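Local coordinates for protein glutathione transferase (Leptospira interrogans serovar Lai, PDB 3UBK) that probably acts as a glutathione transferase, binding glutathione and transferring it to electrophilic substrates, at residues L54-K59 against T73-T78; A66-L71 against P79-E84; I51-L54 against K59-F62; I4-A9 against N16-G21; N149-A154 against V190-K195. All coordinates share one frame; numbering follows the deposited sequence.

Interaction 1. Residues L54-K59 against T73-T78; sequences LEMDGK and TIFPQT. With SO4 (sulfate ion), chain D.
Met56 meets Ile74 and Phe75 at the edge of the thioredoxin-like N-terminal domain, where the end of strand 53-56 lies over the C-terminal end of helix 64-74. Leu54, earlier in the strand, packs its side chain on Ile67, Phe70 and Leu71 of that helix, while Glu55 OE1 is hydrogen-bonded to His7 NE2 of strand 4-7. Met56 carries the contact. Its CG stands anti to the carbonyl carbon (chi1 -77°), and a bend at the last torsion swings CE round so that both SD and CE face Ile74. The two side chains reach each other tip to tip, with Met56 SD 3.8 Å from Ile74 CD1. At Asp57 and Gly58 the chain reverses in a type I' turn, and Lys59 N returns a hydrogen bond of 2.6 Å to Met56 O. Pro86 of the second subunit packs on Ile74, and Trp87 of that subunit on Met56 and Lys59, so the cluster borders the dimer interface. Phe75 turns the edge of its ring to the thioether, and Met56 SD lies near the ring plane, 4.3 Å from Phe75 CE2.

Interaction 2. Residues A66-L71 against P79-E84; sequences AILEFL and PKLIPE
A bend at chi2 of Glu69 (-93°) turns its carboxylate off the flank of helix 64-74 to meet Ile82, whose CG1, anti to its own carbonyl carbon (chi1 -58°), reaches in from the chain that follows the helix. The two side chains cross at about a right angle. Glu69 OE1 lies 3.6 Å from Ile82 CG1, and Ile82 CD1 sits 3.7 Å from Glu69 OE2, so a methyl group packs against both carboxylate oxygens. The charge is answered from beyond the contact: OE2 forms a salt bridge with Arg93 NE, and OE1 makes a long, weak ion pair with Arg93 of the second subunit. Segment 79-84 belongs to the linker that, in the glutathione transferase fold, leads from the thioredoxin-like domain to the all-helical one, here into helix 86-111. Asp72 grips this linker by its backbone, OD1 taking the N-H of Leu81 and OD2 that of Ile82. Leu81 points toward the helix and crosses Leu68 at about a right angle, methyl to methyl, with Leu81 CD1 3.9 Å from Leu68 CD2. The same Leu81 CD1 also approaches the backbone, 4.1 Å from Leu68 O.

Interaction 3. Residues I51-L54 against K59-F62; sequences IPVL and KFIF
Leu54 and Ile61 face each other as a hydrogen-bonded antiparallel pair in the hairpin of strands 53-56 and 59-61, their side chains on one face of the sheet. Leu54 N donates to Ile61 O at 2.7 Å, and Ile61 N returns the bond to Leu54 O at 2.8 Å, in the carbonyl plane. Beyond the backbone the pair touches loosely, with Leu54 CD2 4.4 Å from Ile61 CD1. Val53 and Phe60 occupy the other face and cross obliquely: with CG1 anti to the backbone N (chi1 -174°), Val53 offers this methyl to the edge of the Phe60 ring, near its plane and 4.0 Å from Phe60 CD2. Where the strands part, a water donates to both Pro52 O (2.8 Å) and Phe62 O (2.7 Å), bridging two acceptors that cannot bond directly. The peptide before Pro52 is cis, as is characteristic of the thioredoxin-like domain of these transferases, and the preceding Ile51 belongs to the glutathione site. Around the hairpin, strand 4-7 pairs with Val53 through His7, Ile67 and Phe70 of helix 64-74 pack on the Leu54-Ile61 face, Val15 and Val18 of helix 13-25 touch Pro52, and Glu94 of the second subunit accepts from Phe62 N.

Interaction 4. Residues I4-A9 against N16-G21; sequences IKLHGA and NKVKLG
Lys19 NZ is gripped by a salt bridge to Asp204 OD2, a hydrogen bond to Gln31 OE1 and a weak one to Ser10 OG, while the first carbon of the same side chain rests on Leu6. The lysine chain runs nearly extended from CB to NZ, so its apolar root touches Leu6 while its ammonium group reaches Gln31 on the neighbouring strand 29-32 and Asp204 of helix 196-213. Leu6 CD2 lies 4.3 Å from Lys19 CB. The closer contact is made by the other branch: Leu6 CD1 meets Val18 CG1 at 3.7 Å, the two side chains crossing at a slant. Chi1 puts Val18 CG1 (169°) opposite the backbone N; in Leu6 it does the same for CG (-178°), and chi2 then turns CD1 to the helix. This is the packing of helix 13-25 on strand 4-7 in the beta-alpha-beta unit that continues into strand 29-32, the opening unit of the thioredoxin-like domain. Gln31 of that last strand ties the unit together, since its NE2 donates to Gly8 O while its OE1 receives Lys19. Val18 also comes near Ser64 of the glutathione site, and Asn16 ND2 holds Ser10 O in the connecting loop. The strand-helix contact itself is wholly apolar and involves few atoms, whereas the polar bonds around it link the helix to strand 29-32 and, through Asp204, to the helical domain; the carboxylate probably stabilises the charged form of the buried lysine.

Interaction 5. Residues N149-A154 against V190-K195; sequences NVFTLA and VFMKTK. With SO4 (sulfate ion), chain C.
A lysine with a curled side chain lies beside an aromatic ring: Lys195 bends at chi3 (59°) and chi4 (68°), which brings its CE to 4.3 Å from Phe151 CD2 while NZ turns to polar partners. These are Glu24 OE2 in a salt bridge, Tyr145 OH, and O3 of a sulfate at 3.1 Å from Lys195 NZ. The sulfate, probably from the crystallisation liquor, is also held by Ala196 N, at the start of the helix for which Lys195 is the N-cap. Met192 brings its terminal methyl to the same ring from helix 185-193. Its chain, bent at chi2 and chi3, crosses Phe151 at about a right angle and places Met192 CE 4.0 Å from Phe151 CE2. The contact lies in the all-helical C-terminal domain, just ahead of helix 153-169. Thr152 is the N-cap of that helix: Ala154 N donates to Thr152 OG1 (3.1 Å, 135° at the hydrogen), and Thr152 N donates back to Asp155 OD2. Phe191 O, on the same segment as Met192, accepts both Thr194 N at 2.8 Å and Thr194 OG1 at 2.7 Å, the hydroxyl approaching in the carbonyl plane.

Overall arrangement
Along the chain, interaction 4 comes first, then 3 and 1, which share Leu54 and Lys59, then 2, whose segments alternate with those of 1, and last 5. Interactions 1, 3 and 4 reach one mixed sheet through strands 4-7, 53-56 and 59-61, with centres 9 to 12 Å apart. Interactions 1 and 2 both use helix 64-74, which lies over that sheet. Interaction 5 sits in the helical domain, its centre about 24 Å from that of interaction 3, and is joined to interaction 2 by a backbone bond from Leu153 to Leu81. The series thus runs from the glutathione site, near interactions 3 and 4, across the domain boundary, while interactions 1, 2 and 3 also touch the second subunit.

Interaction 1. Residues L54-K59 against T73-T78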
# COMPACT_ATOMS: atom_id res chain seq x y z
N LEU A 54 -13.84 4.94 -6.88
CA LEU A 54 -14.84 5.81 -6.27
C LEU A 54 -15.10 6.99 -7.19
O LEU A 54 -14.16 7.64 -7.68
CB LEU A 54 -14.37 6.32 -4.91
CG LEU A 54 -15.37 7.18 -4.12
CD1 LEU A 54 -16.26 6.27 -3.28
CD2 LEU A 54 -14.63 8.16 -3.23
N GLU A 55 -16.37 7.27 -7.43
CA GLU A 55 -16.74 8.45 -8.21
C GLU A 55 -17.53 9.43 -7.35
O GLU A 55 -18.50 9.04 -6.69
CB GLU A 55 -17.57 8.04 -9.44
CG GLU A 55 -18.09 9.22 -10.25
CD GLU A 55 -18.97 8.78 -11.42
OE1 GLU A 55 -19.16 7.57 -11.60
OE2 GLU A 55 -19.49 9.65 -12.15
N MET A 56 -17.07 10.67 -7.31
CA MET A 56 -17.82 11.79 -6.72
C MET A 56 -17.61 13.01 -7.60
O MET A 56 -16.52 13.22 -8.13
CB MET A 56 -17.29 12.14 -5.34
CG MET A 56 -17.71 11.23 -4.22
SD MET A 56 -17.22 11.94 -2.64
CE MET A 56 -18.13 13.48 -2.62
N ASP A 57 -18.64 13.84 -7.74
CA ASP A 57 -18.51 15.08 -8.50
C ASP A 57 -17.70 14.91 -9.78
O ASP A 57 -16.76 15.67 -10.03
CB ASP A 57 -17.86 16.17 -7.63
N GLY A 58 -18.06 13.91 -10.59
CA GLY A 58 -17.34 13.62 -11.84
C GLY A 58 -15.84 13.37 -11.68
O GLY A 58 -15.10 13.31 -12.66
N LYS A 59 -15.39 13.24 -10.44
CA LYS A 59 -14.00 12.93 -10.16
C LYS A 59 -13.83 11.49 -9.69
O LYS A 59 -14.71 10.95 -9.02
CB LYS A 59 -13.41 13.91 -9.14
CG LYS A 59 -13.06 15.26 -9.74
CD LYS A 59 -11.75 15.79 -9.16
CE LYS A 59 -11.14 16.86 -10.06
NZ LYS A 59 -9.77 17.25 -9.58
N THR A 73 -11.26 11.70 5.30
CA THR A 73 -10.92 13.11 5.38
C THR A 73 -12.16 13.97 5.16
O THR A 73 -12.49 14.85 5.97
CB THR A 73 -9.85 13.47 4.34
OG1 THR A 73 -8.64 12.77 4.65
CG2 THR A 73 -9.58 14.99 4.32
N ILE A 74 -12.88 13.72 4.07
CA ILE A 74 -14.05 14.54 3.78
C ILE A 74 -15.30 14.19 4.59
O ILE A 74 -16.14 15.05 4.81
CB ILE A 74 -14.40 14.62 2.27
CG1 ILE A 74 -14.77 13.25 1.73
CG2 ILE A 74 -13.26 15.24 1.47
CD1 ILE A 74 -15.61 13.35 0.45
N PHE A 75 -15.43 12.93 5.00
CA PHE A 75 -16.55 12.53 5.88
C PHE A 75 -16.03 12.01 7.21
O PHE A 75 -16.05 10.79 7.46
CB PHE A 75 -17.39 11.45 5.20
CG PHE A 75 -18.08 11.91 3.93
CD1 PHE A 75 -19.08 12.87 3.99
CD2 PHE A 75 -17.73 11.38 2.69
CE1 PHE A 75 -19.73 13.30 2.82
CE2 PHE A 75 -18.37 11.79 1.53
CZ PHE A 75 -19.38 12.75 1.59
N PRO A 76 -15.57 12.92 8.09
CA PRO A 76 -14.88 12.51 9.32
C PRO A 76 -15.82 12.02 10.43
O PRO A 76 -15.35 11.70 11.51
CB PRO A 76 -14.15 13.80 9.76
CG PRO A 76 -15.00 14.93 9.20
CD PRO A 76 -15.57 14.38 7.90
N GLN A 77 -17.12 11.94 10.15
CA GLN A 77 -18.07 11.38 11.12
C GLN A 77 -17.68 9.96 11.52
O GLN A 77 -16.99 9.25 10.77
CB GLN A 77 -19.50 11.37 10.56
CG GLN A 77 -19.68 10.73 9.16
CD GLN A 77 -19.73 11.77 8.05
OE1 GLN A 77 -18.94 12.71 8.03
NE2 GLN A 77 -20.69 11.61 7.14
N THR A 78 -18.13 9.55 12.71
CA THR A 78 -17.72 8.27 13.27
C THR A 78 -18.11 7.08 12.38
O THR A 78 -19.14 7.09 11.73
CB THR A 78 -18.25 8.11 14.70
OG1 THR A 78 -19.68 8.23 14.72
CG2 THR A 78 -17.65 9.18 15.60
S SO4 D . -19.81 11.85 15.21
O1 SO4 D . -20.28 11.43 13.90
O2 SO4 D . -20.32 10.98 16.27
O3 SO4 D . -18.35 11.82 15.18
O4 SO4 D . -20.27 13.21 15.45

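Interaction 2. Residues A66-L71 against P79-E84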
# COMPACT_ATOMS: atom_id res chain seq x y z
N ALA A 66 -6.25 4.87 -1.03
CA ALA A 66 -6.50 6.31 -1.27
C ALA A 66 -7.99 6.66 -1.15
O ALA A 66 -8.33 7.73 -0.65
CB ALA A 66 -5.99 6.74 -2.64
N ILE A 67 -8.87 5.79 -1.65
CA ILE A 67 -10.32 5.98 -1.47
C ILE A 67 -10.72 6.12 0.01
O ILE A 67 -11.40 7.07 0.39
CB ILE A 67 -11.13 4.82 -2.12
CG1 ILE A 67 -11.01 4.85 -3.65
CG2 ILE A 67 -12.61 4.88 -1.69
CD1 ILE A 67 -11.47 3.54 -4.30
N LEU A 68 -10.31 5.17 0.84
CA LEU A 68 -10.71 5.21 2.25
C LEU A 68 -10.06 6.37 3.03
O LEU A 68 -10.67 6.93 3.92
CB LEU A 68 -10.47 3.86 2.95
CG LEU A 68 -11.56 2.84 2.59
CD1 LEU A 68 -11.22 1.49 3.19
CD2 LEU A 68 -12.96 3.28 3.04
N GLU A 69 -8.82 6.74 2.68
CA GLU A 69 -8.18 7.90 3.31
C GLU A 69 -8.94 9.17 2.91
O GLU A 69 -9.13 10.08 3.71
CB GLU A 69 -6.71 8.00 2.88
CG GLU A 69 -5.86 6.83 3.37
CD GLU A 69 -5.17 7.08 4.70
OE1 GLU A 69 -5.40 8.14 5.33
OE2 GLU A 69 -4.38 6.22 5.12
N PHE A 70 -9.38 9.20 1.66
CA PHE A 70 -10.14 10.35 1.15
C PHE A 70 -11.51 10.47 1.85
O PHE A 70 -11.87 11.55 2.37
CB PHE A 70 -10.31 10.20 -0.36
CG PHE A 70 -11.29 11.16 -0.97
CD1 PHE A 70 -10.88 12.43 -1.37
CD2 PHE A 70 -12.62 10.79 -1.14
CE1 PHE A 70 -11.80 13.34 -1.94
CE2 PHE A 70 -13.55 11.69 -1.73
CZ PHE A 70 -13.12 12.97 -2.13
N LEU A 71 -12.26 9.38 1.88
CA LEU A 71 -13.58 9.38 2.51
C LEU A 71 -13.48 9.76 3.98
O LEU A 71 -14.32 10.49 4.49
CB LEU A 71 -14.27 8.02 2.37
CG LEU A 71 -14.76 7.70 0.96
CD1 LEU A 71 -15.30 6.28 0.91
CD2 LEU A 71 -15.82 8.72 0.53
N PRO A 79 -17.24 6.05 12.34
CA PRO A 79 -15.96 5.98 13.02
C PRO A 79 -14.89 6.67 12.20
O PRO A 79 -14.95 6.74 10.96
CB PRO A 79 -15.66 4.47 13.04
CG PRO A 79 -16.26 3.98 11.74
CD PRO A 79 -17.55 4.80 11.61
N LYS A 80 -13.91 7.18 12.92
CA LYS A 80 -12.70 7.70 12.31
C LYS A 80 -11.84 6.53 11.88
O LYS A 80 -11.31 5.80 12.72
CB LYS A 80 -11.97 8.56 13.34
CG LYS A 80 -12.76 9.84 13.65
CD LYS A 80 -12.18 10.63 14.80
CE LYS A 80 -13.09 11.80 15.17
NZ LYS A 80 -13.39 12.71 14.01
N LEU A 81 -11.73 6.32 10.57
CA LEU A 81 -10.97 5.18 10.07
C LEU A 81 -9.50 5.34 10.41
O LEU A 81 -8.81 4.35 10.62
CB LEU A 81 -11.17 5.03 8.56
CG LEU A 81 -12.64 4.89 8.15
CD1 LEU A 81 -12.73 4.73 6.65
CD2 LEU A 81 -13.30 3.69 8.86
N ILE A 82 -9.05 6.58 10.48
CA ILE A 82 -7.69 6.90 10.90
C ILE A 82 -7.84 7.58 12.25
O ILE A 82 -8.38 8.68 12.31
CB ILE A 82 -7.00 7.92 9.95
CG1 ILE A 82 -6.94 7.40 8.50
CG2 ILE A 82 -5.62 8.27 10.45
CD1 ILE A 82 -6.22 6.07 8.36
N PRO A 83 -7.37 6.93 13.32
CA PRO A 83 -7.50 7.53 14.65
C PRO A 83 -6.82 8.89 14.74
O PRO A 83 -5.82 9.15 14.06
CB PRO A 83 -6.77 6.54 15.56
CG PRO A 83 -6.91 5.23 14.86
CD PRO A 83 -6.81 5.56 13.39
N GLU A 84 -7.34 9.74 15.62
CA GLU A 84 -6.79 11.07 15.85
C GLU A 84 -5.40 10.99 16.48
O GLU A 84 -4.53 11.77 16.16
CB GLU A 84 -7.73 11.89 16.73
CG GLU A 84 -9.05 12.24 16.03
CD GLU A 84 -9.97 13.11 16.88
OE1 GLU A 84 -9.46 13.94 17.66
OE2 GLU A 84 -11.21 12.97 16.76

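Interaction 3. Residues I51-L54 against K59-F62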
# COMPACT_ATOMS: atom_id res chain seq x y z
N ILE A 51 -10.55 -2.52 -9.89
CA ILE A 51 -11.66 -2.06 -9.07
C ILE A 51 -11.20 -2.19 -7.63
O ILE A 51 -10.34 -3.02 -7.33
CB ILE A 51 -12.93 -2.89 -9.31
CG1 ILE A 51 -12.61 -4.40 -9.26
CG2 ILE A 51 -13.54 -2.51 -10.66
CD1 ILE A 51 -13.86 -5.32 -9.16
N PRO A 52 -11.75 -1.38 -6.71
CA PRO A 52 -12.81 -0.39 -6.88
C PRO A 52 -12.34 0.96 -7.42
O PRO A 52 -11.15 1.31 -7.32
CB PRO A 52 -13.31 -0.17 -5.44
CG PRO A 52 -12.07 -0.34 -4.64
CD PRO A 52 -11.37 -1.52 -5.30
N VAL A 53 -13.28 1.70 -7.99
CA VAL A 53 -13.08 3.11 -8.29
C VAL A 53 -14.19 3.86 -7.58
O VAL A 53 -15.36 3.46 -7.66
CB VAL A 53 -13.19 3.40 -9.80
CG1 VAL A 53 -12.83 4.85 -10.09
CG2 VAL A 53 -12.30 2.47 -10.61
N LEU A 54 -13.84 4.94 -6.88
CA LEU A 54 -14.84 5.81 -6.27
C LEU A 54 -15.10 6.99 -7.19
O LEU A 54 -14.16 7.64 -7.68
CB LEU A 54 -14.37 6.32 -4.91
CG LEU A 54 -15.37 7.18 -4.12
CD1 LEU A 54 -16.26 6.27 -3.28
CD2 LEU A 54 -14.63 8.16 -3.23
N LYS A 59 -15.39 13.24 -10.44
CA LYS A 59 -14.00 12.93 -10.16
C LYS A 59 -13.83 11.49 -9.69
O LYS A 59 -14.71 10.95 -9.02
CB LYS A 59 -13.41 13.91 -9.14
CG LYS A 59 -13.06 15.26 -9.74
CD LYS A 59 -11.75 15.79 -9.16
CE LYS A 59 -11.14 16.86 -10.06
NZ LYS A 59 -9.77 17.25 -9.58
N PHE A 60 -12.71 10.87 -10.05
CA PHE A 60 -12.51 9.46 -9.78
C PHE A 60 -11.28 9.18 -8.95
O PHE A 60 -10.22 9.73 -9.22
CB PHE A 60 -12.41 8.69 -11.11
CG PHE A 60 -13.63 8.83 -11.98
CD1 PHE A 60 -13.75 9.90 -12.86
CD2 PHE A 60 -14.67 7.92 -11.88
CE1 PHE A 60 -14.89 10.04 -13.65
CE2 PHE A 60 -15.81 8.05 -12.68
CZ PHE A 60 -15.91 9.11 -13.56
N ILE A 61 -11.41 8.30 -7.96
CA ILE A 61 -10.26 7.82 -7.20
C ILE A 61 -10.19 6.30 -7.33
O ILE A 61 -11.21 5.62 -7.14
CB ILE A 61 -10.38 8.21 -5.71
CG1 ILE A 61 -10.49 9.72 -5.55
CG2 ILE A 61 -9.19 7.65 -4.91
CD1 ILE A 61 -10.85 10.16 -4.12
N PHE A 62 -9.02 5.76 -7.67
CA PHE A 62 -8.96 4.36 -8.16
C PHE A 62 -8.03 3.40 -7.42
O PHE A 62 -7.60 2.38 -7.99
CB PHE A 62 -8.58 4.34 -9.63
CG PHE A 62 -7.27 5.00 -9.92
CD1 PHE A 62 -6.08 4.36 -9.63
CD2 PHE A 62 -7.24 6.28 -10.44
CE1 PHE A 62 -4.86 4.98 -9.89
CE2 PHE A 62 -6.02 6.91 -10.69
CZ PHE A 62 -4.83 6.25 -10.41
O HOH W 1 -8.69 0.06 -7.31

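Interaction 4. Residues I4-A9 against N16-G21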
# COMPACT_ATOMS: atom_id res chain seq x y z
N ILE A 4 -22.09 9.46 -3.84
CA ILE A 4 -20.99 8.52 -3.93
C ILE A 4 -21.33 7.32 -4.81
O ILE A 4 -22.33 6.64 -4.58
CB ILE A 4 -20.61 8.00 -2.53
CG1 ILE A 4 -20.16 9.16 -1.65
CG2 ILE A 4 -19.51 6.94 -2.64
CD1 ILE A 4 -20.14 8.84 -0.18
N LYS A 5 -20.52 7.09 -5.82
CA LYS A 5 -20.67 5.88 -6.63
C LYS A 5 -19.44 5.01 -6.45
O LYS A 5 -18.32 5.49 -6.62
CB LYS A 5 -20.87 6.25 -8.10
CG LYS A 5 -22.26 6.80 -8.41
CD LYS A 5 -22.36 7.33 -9.83
CE LYS A 5 -23.63 8.14 -10.01
NZ LYS A 5 -23.70 8.75 -11.37
N LEU A 6 -19.65 3.75 -6.10
CA LEU A 6 -18.57 2.78 -5.98
C LEU A 6 -18.63 1.78 -7.13
O LEU A 6 -19.55 0.96 -7.19
CB LEU A 6 -18.71 2.03 -4.65
CG LEU A 6 -17.64 0.99 -4.29
CD1 LEU A 6 -16.28 1.66 -4.17
CD2 LEU A 6 -18.02 0.28 -2.99
N HIS A 7 -17.66 1.84 -8.03
CA HIS A 7 -17.61 0.94 -9.18
C HIS A 7 -16.83 -0.30 -8.80
O HIS A 7 -15.67 -0.21 -8.37
CB HIS A 7 -16.94 1.61 -10.38
CG HIS A 7 -17.58 2.89 -10.79
ND1 HIS A 7 -18.37 3.00 -11.91
CD2 HIS A 7 -17.56 4.13 -10.22
CE1 HIS A 7 -18.81 4.25 -12.02
NE2 HIS A 7 -18.33 4.95 -11.01
N GLY A 8 -17.46 -1.46 -8.94
CA GLY A 8 -16.82 -2.73 -8.65
C GLY A 8 -17.77 -3.72 -7.99
O GLY A 8 -18.65 -3.32 -7.22
N ALA A 9 -17.59 -5.00 -8.27
CA ALA A 9 -18.51 -6.04 -7.81
C ALA A 9 -18.19 -6.54 -6.40
O ALA A 9 -17.05 -6.42 -5.93
CB ALA A 9 -18.54 -7.21 -8.80
N ASN A 16 -14.89 -4.64 -1.24
CA ASN A 16 -15.52 -4.86 0.05
C ASN A 16 -14.84 -4.09 1.17
O ASN A 16 -15.51 -3.60 2.07
CB ASN A 16 -15.61 -6.35 0.37
CG ASN A 16 -16.64 -7.03 -0.50
OD1 ASN A 16 -17.51 -6.37 -1.06
ND2 ASN A 16 -16.54 -8.34 -0.64
N LYS A 17 -13.51 -4.00 1.12
CA LYS A 17 -12.77 -3.15 2.04
C LYS A 17 -13.36 -1.72 2.07
O LYS A 17 -13.61 -1.16 3.14
CB LYS A 17 -11.29 -3.12 1.63
CG LYS A 17 -10.42 -2.07 2.33
CD LYS A 17 -9.06 -2.04 1.59
CE LYS A 17 -8.10 -0.99 2.10
NZ LYS A 17 -6.97 -0.88 1.11
N VAL A 18 -13.57 -1.14 0.90
CA VAL A 18 -14.12 0.22 0.80
C VAL A 18 -15.58 0.28 1.29
O VAL A 18 -16.00 1.18 2.03
CB VAL A 18 -14.02 0.78 -0.64
CG1 VAL A 18 -14.83 2.07 -0.78
CG2 VAL A 18 -12.54 1.00 -1.05
N LYS A 19 -16.35 -0.72 0.89
CA LYS A 19 -17.76 -0.81 1.24
C LYS A 19 -17.98 -0.87 2.76
O LYS A 19 -18.91 -0.25 3.29
CB LYS A 19 -18.32 -2.07 0.56
CG LYS A 19 -19.79 -2.07 0.27
CD LYS A 19 -20.11 -3.18 -0.75
CE LYS A 19 -21.53 -3.65 -0.56
NZ LYS A 19 -21.91 -4.70 -1.56
N LEU A 20 -17.12 -1.62 3.46
CA LEU A 20 -17.19 -1.68 4.91
C LEU A 20 -17.07 -0.29 5.56
O LEU A 20 -17.79 0.04 6.53
CB LEU A 20 -16.09 -2.60 5.46
CG LEU A 20 -16.28 -4.10 5.27
CD1 LEU A 20 -14.93 -4.88 5.41
CD2 LEU A 20 -17.33 -4.63 6.24
N GLY A 21 -16.15 0.52 5.04
CA GLY A 21 -15.94 1.88 5.57
C GLY A 21 -17.12 2.78 5.28
O GLY A 21 -17.56 3.51 6.16

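Interaction 5. Residues N149-A154 against V190-K195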
# COMPACT_ATOMS: atom_id res chain seq x y z
N ASN A 149 -10.56 -0.78 20.67
CA ASN A 149 -11.97 -0.84 21.05
C ASN A 149 -12.94 -0.15 20.07
O ASN A 149 -14.15 -0.15 20.30
CB ASN A 149 -12.15 -0.30 22.48
CG ASN A 149 -11.92 1.19 22.57
OD1 ASN A 149 -11.63 1.84 21.57
ND2 ASN A 149 -12.07 1.74 23.77
N VAL A 150 -12.41 0.41 18.98
CA VAL A 150 -13.25 1.07 17.98
C VAL A 150 -12.93 0.63 16.55
O VAL A 150 -11.81 0.24 16.24
CB VAL A 150 -13.17 2.63 18.07
CG1 VAL A 150 -13.85 3.13 19.35
CG2 VAL A 150 -11.71 3.13 17.99
N PHE A 151 -13.94 0.71 15.68
CA PHE A 151 -13.80 0.34 14.27
C PHE A 151 -12.79 1.30 13.62
O PHE A 151 -12.83 2.50 13.88
CB PHE A 151 -15.16 0.49 13.60
CG PHE A 151 -15.23 -0.01 12.18
CD1 PHE A 151 -14.72 0.76 11.13
CD2 PHE A 151 -15.85 -1.21 11.88
CE1 PHE A 151 -14.82 0.32 9.83
CE2 PHE A 151 -15.96 -1.65 10.58
CZ PHE A 151 -15.44 -0.88 9.55
N THR A 152 -11.86 0.78 12.82
CA THR A 152 -10.91 1.64 12.10
C THR A 152 -10.70 1.12 10.70
O THR A 152 -11.29 0.11 10.32
CB THR A 152 -9.51 1.65 12.74
OG1 THR A 152 -8.94 0.35 12.64
CG2 THR A 152 -9.59 2.08 14.20
N LEU A 153 -9.83 1.79 9.96
CA LEU A 153 -9.42 1.33 8.63
C LEU A 153 -8.95 -0.14 8.68
O LEU A 153 -9.15 -0.91 7.73
CB LEU A 153 -8.24 2.19 8.14
CG LEU A 153 -7.56 1.62 6.88
CD1 LEU A 153 -8.50 1.78 5.68
CD2 LEU A 153 -6.20 2.30 6.59
N ALA A 154 -8.27 -0.51 9.75
CA ALA A 154 -7.74 -1.86 9.82
C ALA A 154 -8.86 -2.93 9.83
O ALA A 154 -8.63 -4.07 9.43
CB ALA A 154 -6.82 -2.02 11.02
N VAL A 190 -16.84 -13.68 13.98
CA VAL A 190 -18.19 -13.85 14.53
C VAL A 190 -18.74 -12.53 15.07
O VAL A 190 -19.88 -12.15 14.79
CB VAL A 190 -18.22 -14.91 15.68
CG1 VAL A 190 -19.64 -15.03 16.27
CG2 VAL A 190 -17.73 -16.27 15.18
N PHE A 191 -17.94 -11.82 15.85
CA PHE A 191 -18.36 -10.52 16.36
C PHE A 191 -18.74 -9.58 15.21
O PHE A 191 -19.84 -9.02 15.19
CB PHE A 191 -17.29 -9.90 17.28
CG PHE A 191 -17.54 -8.45 17.60
CD1 PHE A 191 -18.51 -8.09 18.51
CD2 PHE A 191 -16.82 -7.46 16.95
CE1 PHE A 191 -18.76 -6.74 18.79
CE2 PHE A 191 -17.06 -6.12 17.22
CZ PHE A 191 -18.03 -5.76 18.13
N MET A 192 -17.86 -9.45 14.23
CA MET A 192 -18.14 -8.55 13.11
C MET A 192 -19.44 -8.88 12.39
O MET A 192 -20.18 -7.97 11.97
CB MET A 192 -16.96 -8.49 12.14
CG MET A 192 -15.73 -7.79 12.73
SD MET A 192 -15.92 -5.98 12.79
CE MET A 192 -15.56 -5.63 11.06
N LYS A 193 -19.75 -10.16 12.25
CA LYS A 193 -20.99 -10.55 11.58
C LYS A 193 -22.24 -10.21 12.40
O LYS A 193 -23.35 -10.26 11.87
CB LYS A 193 -20.99 -12.03 11.17
CG LYS A 193 -20.03 -12.33 10.01
CD LYS A 193 -20.03 -13.81 9.64
CE LYS A 193 -21.39 -14.24 9.12
NZ LYS A 193 -21.96 -13.23 8.18
N THR A 194 -22.08 -9.86 13.67
CA THR A 194 -23.25 -9.37 14.44
C THR A 194 -23.61 -7.94 14.05
O THR A 194 -24.65 -7.41 14.46
CB THR A 194 -23.07 -9.48 15.97
OG1 THR A 194 -22.14 -8.49 16.44
CG2 THR A 194 -22.60 -10.88 16.37
N LYS A 195 -22.75 -7.32 13.23
CA LYS A 195 -22.93 -5.93 12.83
C LYS A 195 -23.59 -5.83 11.48
O LYS A 195 -23.29 -6.61 10.57
CB LYS A 195 -21.57 -5.21 12.80
CG LYS A 195 -20.92 -5.06 14.19
CD LYS A 195 -19.43 -4.68 14.06
CE LYS A 195 -19.27 -3.37 13.29
NZ LYS A 195 -19.81 -2.24 14.10
S SO4 C . -24.09 -2.24 14.44
O1 SO4 C . -25.03 -2.94 13.57
O2 SO4 C . -24.71 -0.99 14.87
O3 SO4 C . -22.83 -1.93 13.77
O4 SO4 C . -23.81 -3.08 15.61